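Local coordinates for protein SSD1 (Saccharomyces cerevisiae S288C, PDB 7AM1) that binds mRNA and represses its translation as a non-enzymatic member of the RNase II family, a pseudonuclease with an alternative RNA recognition site, at residues Phe367-Ala379 / Leu426-Leu440. Sequence-based numbering, arbitrary orientation.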
loop_
_atom_site.group_PDB
_atom_site.type_symbol
_atom_site.label_atom_id
_atom_site.label_comp_id
_atom_site.label_asym_id
_atom_site.label_seq_id
_atom_site.Cartn_x
_atom_site.Cartn_y
_atom_site.Cartn_z
ATOM N N PHE A 367 13.560 4.458 27.584
ATOM C CA PHE A 367 12.167 4.808 27.361
ATOM C C PHE A 367 11.590 3.870 26.313
ATOM O O PHE A 367 12.172 3.684 25.239
ATOM C CB PHE A 367 11.994 6.281 26.958
ATOM C CG PHE A 367 12.847 6.726 25.804
ATOM C CD1 PHE A 367 14.163 7.099 26.002
ATOM C CD2 PHE A 367 12.317 6.807 24.525
ATOM C CE1 PHE A 367 14.947 7.520 24.944
ATOM C CE2 PHE A 367 13.097 7.231 23.461
ATOM C CZ PHE A 367 14.415 7.586 23.673
ATOM N N ALA A 368 10.468 3.250 26.655
ATOM C CA ALA A 368 9.745 2.410 25.718
ATOM C C ALA A 368 8.905 3.301 24.816
ATOM O O ALA A 368 8.358 4.311 25.264
ATOM C CB ALA A 368 8.860 1.415 26.464
ATOM N N ILE A 369 8.836 2.946 23.537
ATOM C CA ILE A 369 8.024 3.670 22.563
ATOM C C ILE A 369 6.712 2.927 22.368
ATOM O O ILE A 369 6.704 1.725 22.070
ATOM C CB ILE A 369 8.766 3.840 21.225
ATOM C CG1 ILE A 369 10.134 4.490 21.460
ATOM C CG2 ILE A 369 7.922 4.639 20.242
ATOM C CD1 ILE A 369 10.060 5.954 21.863
ATOM N N SER A 370 5.604 3.638 22.538
ATOM C CA SER A 370 4.280 3.093 22.300
ATOM C C SER A 370 3.670 3.747 21.068
ATOM O O SER A 370 3.918 4.920 20.772
ATOM C CB SER A 370 3.366 3.302 23.511
ATOM O OG SER A 370 3.086 4.675 23.712
ATOM N N GLU A 371 2.871 2.970 20.351
ATOM C CA GLU A 371 2.155 3.443 19.177
ATOM C C GLU A 371 0.664 3.392 19.475
ATOM O O GLU A 371 0.175 2.436 20.087
ATOM C CB GLU A 371 2.526 2.596 17.954
ATOM C CG GLU A 371 4.006 2.748 17.560
ATOM C CD GLU A 371 4.496 1.714 16.549
ATOM O OE1 GLU A 371 4.646 0.523 16.916
ATOM O OE2 GLU A 371 4.755 2.105 15.389
ATOM N N LEU A 372 -0.051 4.442 19.080
ATOM C CA LEU A 372 -1.465 4.562 19.416
ATOM C C LEU A 372 -2.241 3.307 19.056
ATOM O O LEU A 372 -2.234 2.866 17.904
ATOM C CB LEU A 372 -2.069 5.768 18.693
ATOM C CG LEU A 372 -3.398 6.268 19.254
ATOM C CD1 LEU A 372 -3.527 7.770 19.191
ATOM C CD2 LEU A 372 -4.523 5.597 18.443
ATOM N N GLY A 373 -2.925 2.745 20.051
ATOM C CA GLY A 373 -3.749 1.573 19.858
ATOM C C GLY A 373 -2.996 0.266 19.838
ATOM O O GLY A 373 -3.621 -0.789 19.665
ATOM N N TRP A 374 -1.681 0.297 20.021
ATOM C CA TRP A 374 -0.835 -0.877 19.895
ATOM C C TRP A 374 0.025 -0.995 21.147
ATOM O O TRP A 374 0.018 -0.122 22.018
ATOM C CB TRP A 374 0.019 -0.779 18.623
ATOM C CG TRP A 374 0.777 -2.016 18.276
ATOM C CD1 TRP A 374 2.124 -2.130 18.101
ATOM C CD2 TRP A 374 0.231 -3.321 18.058
ATOM N NE1 TRP A 374 2.452 -3.425 17.782
ATOM C CE2 TRP A 374 1.306 -4.178 17.752
ATOM C CE3 TRP A 374 -1.065 -3.848 18.090
ATOM C CZ2 TRP A 374 1.129 -5.532 17.482
ATOM C CZ3 TRP A 374 -1.242 -5.192 17.821
ATOM C CH2 TRP A 374 -0.150 -6.020 17.518
ATOM N N VAL A 375 0.760 -2.100 21.240
ATOM C CA VAL A 375 1.638 -2.361 22.375
ATOM C C VAL A 375 2.918 -1.545 22.241
ATOM O O VAL A 375 3.059 -0.735 21.317
ATOM C CB VAL A 375 1.956 -3.864 22.480
ATOM C CG1 VAL A 375 0.675 -4.664 22.644
ATOM C CG2 VAL A 375 2.727 -4.334 21.254
ATOM N N SER A 376 3.839 -1.726 23.186
ATOM C CA SER A 376 5.202 -1.220 23.079
ATOM C C SER A 376 6.137 -2.404 22.873
ATOM O O SER A 376 6.228 -3.287 23.733
ATOM C CB SER A 376 5.604 -0.435 24.327
ATOM O OG SER A 376 6.983 -0.108 24.296
ATOM N N GLU A 377 6.815 -2.437 21.732
ATOM C CA GLU A 377 7.741 -3.521 21.448
ATOM C C GLU A 377 9.163 -3.042 21.199
ATOM O O GLU A 377 10.040 -3.873 20.936
ATOM C CB GLU A 377 7.246 -4.350 20.251
ATOM C CG GLU A 377 7.092 -3.616 18.929
ATOM C CD GLU A 377 6.450 -4.508 17.872
ATOM O OE1 GLU A 377 6.854 -5.683 17.782
ATOM O OE2 GLU A 377 5.542 -4.053 17.138
ATOM N N PHE A 378 9.422 -1.741 21.305
ATOM C CA PHE A 378 10.730 -1.168 21.024
ATOM C C PHE A 378 11.037 -0.114 22.072
ATOM O O PHE A 378 10.162 0.674 22.439
ATOM C CB PHE A 378 10.757 -0.552 19.628
ATOM C CG PHE A 378 12.090 0.001 19.230
ATOM C CD1 PHE A 378 13.102 -0.847 18.822
ATOM C CD2 PHE A 378 12.322 1.366 19.226
ATOM C CE1 PHE A 378 14.324 -0.349 18.434
ATOM C CE2 PHE A 378 13.540 1.865 18.832
ATOM C CZ PHE A 378 14.541 1.006 18.434
ATOM N N ALA A 379 12.272 -0.118 22.566
ATOM C CA ALA A 379 12.706 0.825 23.585
ATOM C C ALA A 379 14.125 1.274 23.271
ATOM O O ALA A 379 14.881 0.579 22.585
ATOM C CB ALA A 379 12.621 0.206 24.985
ATOM N N LEU A 426 -8.086 -3.195 14.520
ATOM C CA LEU A 426 -6.783 -3.835 14.415
ATOM C C LEU A 426 -6.951 -5.319 14.711
ATOM O O LEU A 426 -7.822 -5.720 15.491
ATOM C CB LEU A 426 -5.739 -3.222 15.373
ATOM C CG LEU A 426 -5.794 -3.544 16.867
ATOM C CD1 LEU A 426 -5.177 -4.907 17.160
ATOM C CD2 LEU A 426 -5.080 -2.470 17.684
ATOM N N VAL A 427 -6.106 -6.130 14.087
ATOM C CA VAL A 427 -6.081 -7.569 14.322
ATOM C C VAL A 427 -4.666 -7.931 14.740
ATOM O O VAL A 427 -3.710 -7.663 14.000
ATOM C CB VAL A 427 -6.515 -8.366 13.082
ATOM C CG1 VAL A 427 -6.600 -9.843 13.418
ATOM C CG2 VAL A 427 -7.848 -7.854 12.560
ATOM N N ASN A 428 -4.531 -8.531 15.919
ATOM C CA ASN A 428 -3.220 -8.856 16.455
ATOM C C ASN A 428 -2.553 -9.961 15.642
ATOM O O ASN A 428 -3.206 -10.732 14.936
ATOM C CB ASN A 428 -3.319 -9.329 17.907
ATOM C CG ASN A 428 -3.929 -8.301 18.825
ATOM O OD1 ASN A 428 -3.746 -7.095 18.644
ATOM N ND2 ASN A 428 -4.653 -8.775 19.835
ATOM N N LEU A 429 -1.230 -10.045 15.762
ATOM C CA LEU A 429 -0.540 -11.251 15.322
ATOM C C LEU A 429 -0.702 -12.358 16.355
ATOM O O LEU A 429 -1.019 -13.503 16.013
ATOM C CB LEU A 429 0.941 -10.960 15.080
ATOM C CG LEU A 429 1.819 -12.159 14.709
ATOM C CD1 LEU A 429 1.377 -12.752 13.381
ATOM C CD2 LEU A 429 3.288 -11.762 14.663
ATOM N N LEU A 430 -0.512 -12.020 17.619
ATOM C CA LEU A 430 -0.449 -12.957 18.727
ATOM C C LEU A 430 -1.736 -12.929 19.533
ATOM O O LEU A 430 -2.586 -12.054 19.352
ATOM C CB LEU A 430 0.740 -12.609 19.624
ATOM C CG LEU A 430 2.104 -12.618 18.929
ATOM C CD1 LEU A 430 3.161 -11.965 19.805
ATOM C CD2 LEU A 430 2.501 -14.040 18.572
ATOM N N PRO A 431 -1.918 -13.889 20.440
ATOM C CA PRO A 431 -3.060 -13.818 21.356
ATOM C C PRO A 431 -3.006 -12.550 22.190
ATOM O O PRO A 431 -1.930 -12.035 22.509
ATOM C CB PRO A 431 -2.904 -15.071 22.227
ATOM C CG PRO A 431 -2.061 -16.001 21.418
ATOM C CD PRO A 431 -1.127 -15.116 20.637
ATOM N N GLN A 432 -4.192 -12.049 22.549
ATOM C CA GLN A 432 -4.274 -10.848 23.370
ATOM C C GLN A 432 -3.418 -10.977 24.621
ATOM O O GLN A 432 -2.794 -10.004 25.062
ATOM C CB GLN A 432 -5.727 -10.577 23.761
ATOM C CG GLN A 432 -6.358 -9.413 23.027
ATOM C CD GLN A 432 -5.670 -8.099 23.332
ATOM O OE1 GLN A 432 -5.010 -7.957 24.359
ATOM N NE2 GLN A 432 -5.816 -7.132 22.436
ATOM N N SER A 433 -3.360 -12.182 25.196
ATOM C CA SER A 433 -2.585 -12.395 26.411
ATOM C C SER A 433 -1.110 -12.080 26.204
ATOM O O SER A 433 -0.434 -11.643 27.142
ATOM C CB SER A 433 -2.756 -13.839 26.888
ATOM O OG SER A 433 -2.309 -14.755 25.902
ATOM N N PHE A 434 -0.591 -12.296 24.993
ATOM C CA PHE A 434 0.802 -11.963 24.715
ATOM C C PHE A 434 1.001 -10.455 24.656
ATOM O O PHE A 434 1.950 -9.918 25.239
ATOM C CB PHE A 434 1.250 -12.612 23.406
ATOM C CG PHE A 434 1.619 -14.060 23.541
ATOM C CD1 PHE A 434 0.664 -15.004 23.885
ATOM C CD2 PHE A 434 2.915 -14.479 23.308
ATOM C CE1 PHE A 434 1.001 -16.337 24.005
ATOM C CE2 PHE A 434 3.258 -15.810 23.424
ATOM C CZ PHE A 434 2.300 -16.741 23.775
ATOM N N ASN A 435 0.119 -9.753 23.939
ATOM C CA ASN A 435 0.187 -8.298 23.885
ATOM C C ASN A 435 0.199 -7.699 25.284
ATOM O O ASN A 435 1.071 -6.892 25.625
ATOM C CB ASN A 435 -1.000 -7.754 23.087
ATOM C CG ASN A 435 -0.866 -8.000 21.601
ATOM O OD1 ASN A 435 -0.110 -8.864 21.167
ATOM N ND2 ASN A 435 -1.612 -7.241 20.812
ATOM N N ASP A 436 -0.768 -8.097 26.115
ATOM C CA ASP A 436 -0.908 -7.511 27.444
ATOM C C ASP A 436 0.319 -7.780 28.309
ATOM O O ASP A 436 0.807 -6.878 29.002
ATOM C CB ASP A 436 -2.164 -8.063 28.121
ATOM C CG ASP A 436 -3.448 -7.610 27.447
ATOM O OD1 ASP A 436 -3.393 -6.753 26.537
ATOM O OD2 ASP A 436 -4.520 -8.128 27.825
ATOM N N GLU A 437 0.833 -9.013 28.291
ATOM C CA GLU A 437 1.886 -9.388 29.228
ATOM C C GLU A 437 3.279 -9.007 28.740
ATOM O O GLU A 437 4.170 -8.772 29.563
ATOM C CB GLU A 437 1.837 -10.895 29.498
ATOM C CG GLU A 437 2.884 -11.384 30.492
ATOM N N LEU A 438 3.496 -8.942 27.428
ATOM C CA LEU A 438 4.827 -8.692 26.892
ATOM C C LEU A 438 5.074 -7.233 26.517
ATOM O O LEU A 438 6.223 -6.873 26.241
ATOM C CB LEU A 438 5.083 -9.580 25.668
ATOM C CG LEU A 438 4.959 -11.089 25.903
ATOM C CD1 LEU A 438 5.551 -11.840 24.724
ATOM C CD2 LEU A 438 5.614 -11.523 27.207
ATOM N N SER A 439 4.036 -6.400 26.467
ATOM C CA SER A 439 4.222 -4.995 26.126
ATOM C C SER A 439 5.152 -4.330 27.133
ATOM O O SER A 439 4.935 -4.413 28.346
ATOM C CB SER A 439 2.873 -4.275 26.094
ATOM O OG SER A 439 3.024 -2.908 25.745
ATOM N N LEU A 440 6.193 -3.671 26.627
ATOM C CA LEU A 440 7.144 -2.987 27.494
ATOM C C LEU A 440 6.439 -1.906 28.304
ATOM O O LEU A 440 5.626 -1.145 27.776
ATOM C CB LEU A 440 8.257 -2.365 26.652
ATOM C CG LEU A 440 9.003 -3.320 25.721
ATOM C CD1 LEU A 440 9.975 -2.563 24.831
ATOM C CD2 LEU A 440 9.728 -4.387 26.535
#
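Trp374 and Val375 meet Asn435, and Ser376 meets Ser439 and Leu440, where the hairpin loop joining strands 367-370 and 378-384 packs against helix 432-438 in the RNB domain, the module that carries the nuclease site in active RNase II enzymes. The loop turns through a type II beta turn, Glu371 to Trp374, and then runs past the C-terminal end of the helix. With CG anti to the backbone N (chi1 -171°), the indole extends toward Asn428 and Asn435. Asn428 OD1 lies at the ring edge, near its plane, 3.3 Å from Trp374 CZ3, and Leu426 CD1 touches the same edge. Asn435 ND2, 3.6 Å from Trp374 CZ3, approaches obliquely, its amide plane 84° from the indole. A nearly straight bond from Trp374 NE1 to Glu377 OE2, 3.2 Å long, helps to fix the rotation of the ring; its acceptor lies in the indole plane, whereas the donor comes from above the carboxylate plane. The other carboxylate oxygen of Glu377 accepts a bond from the backbone N of Met664, and Phe421 meets the indole edge-to-face. Beside the tryptophan, Val375 CG1 presses on Asn435 CB at 3.5 Å, the two side chains crossing at about a right angle.

Both polar backbone atoms of Ser376 are engaged: its N donates to Ser439 OG just past the helix, and its O accepts from Leu440 N, both at 2.9 Å. Leu440 turns its side chain toward the hairpin, CB against Ala368 CB and CD1 against Ala379 CB, bridging the two strands. Beside the first of these contacts, the hydroxyl of Ser376, its OG 3.5 Å from Leu440 CB, donates back across the hairpin to Ile369 O, meeting that oxygen from above the carbonyl plane.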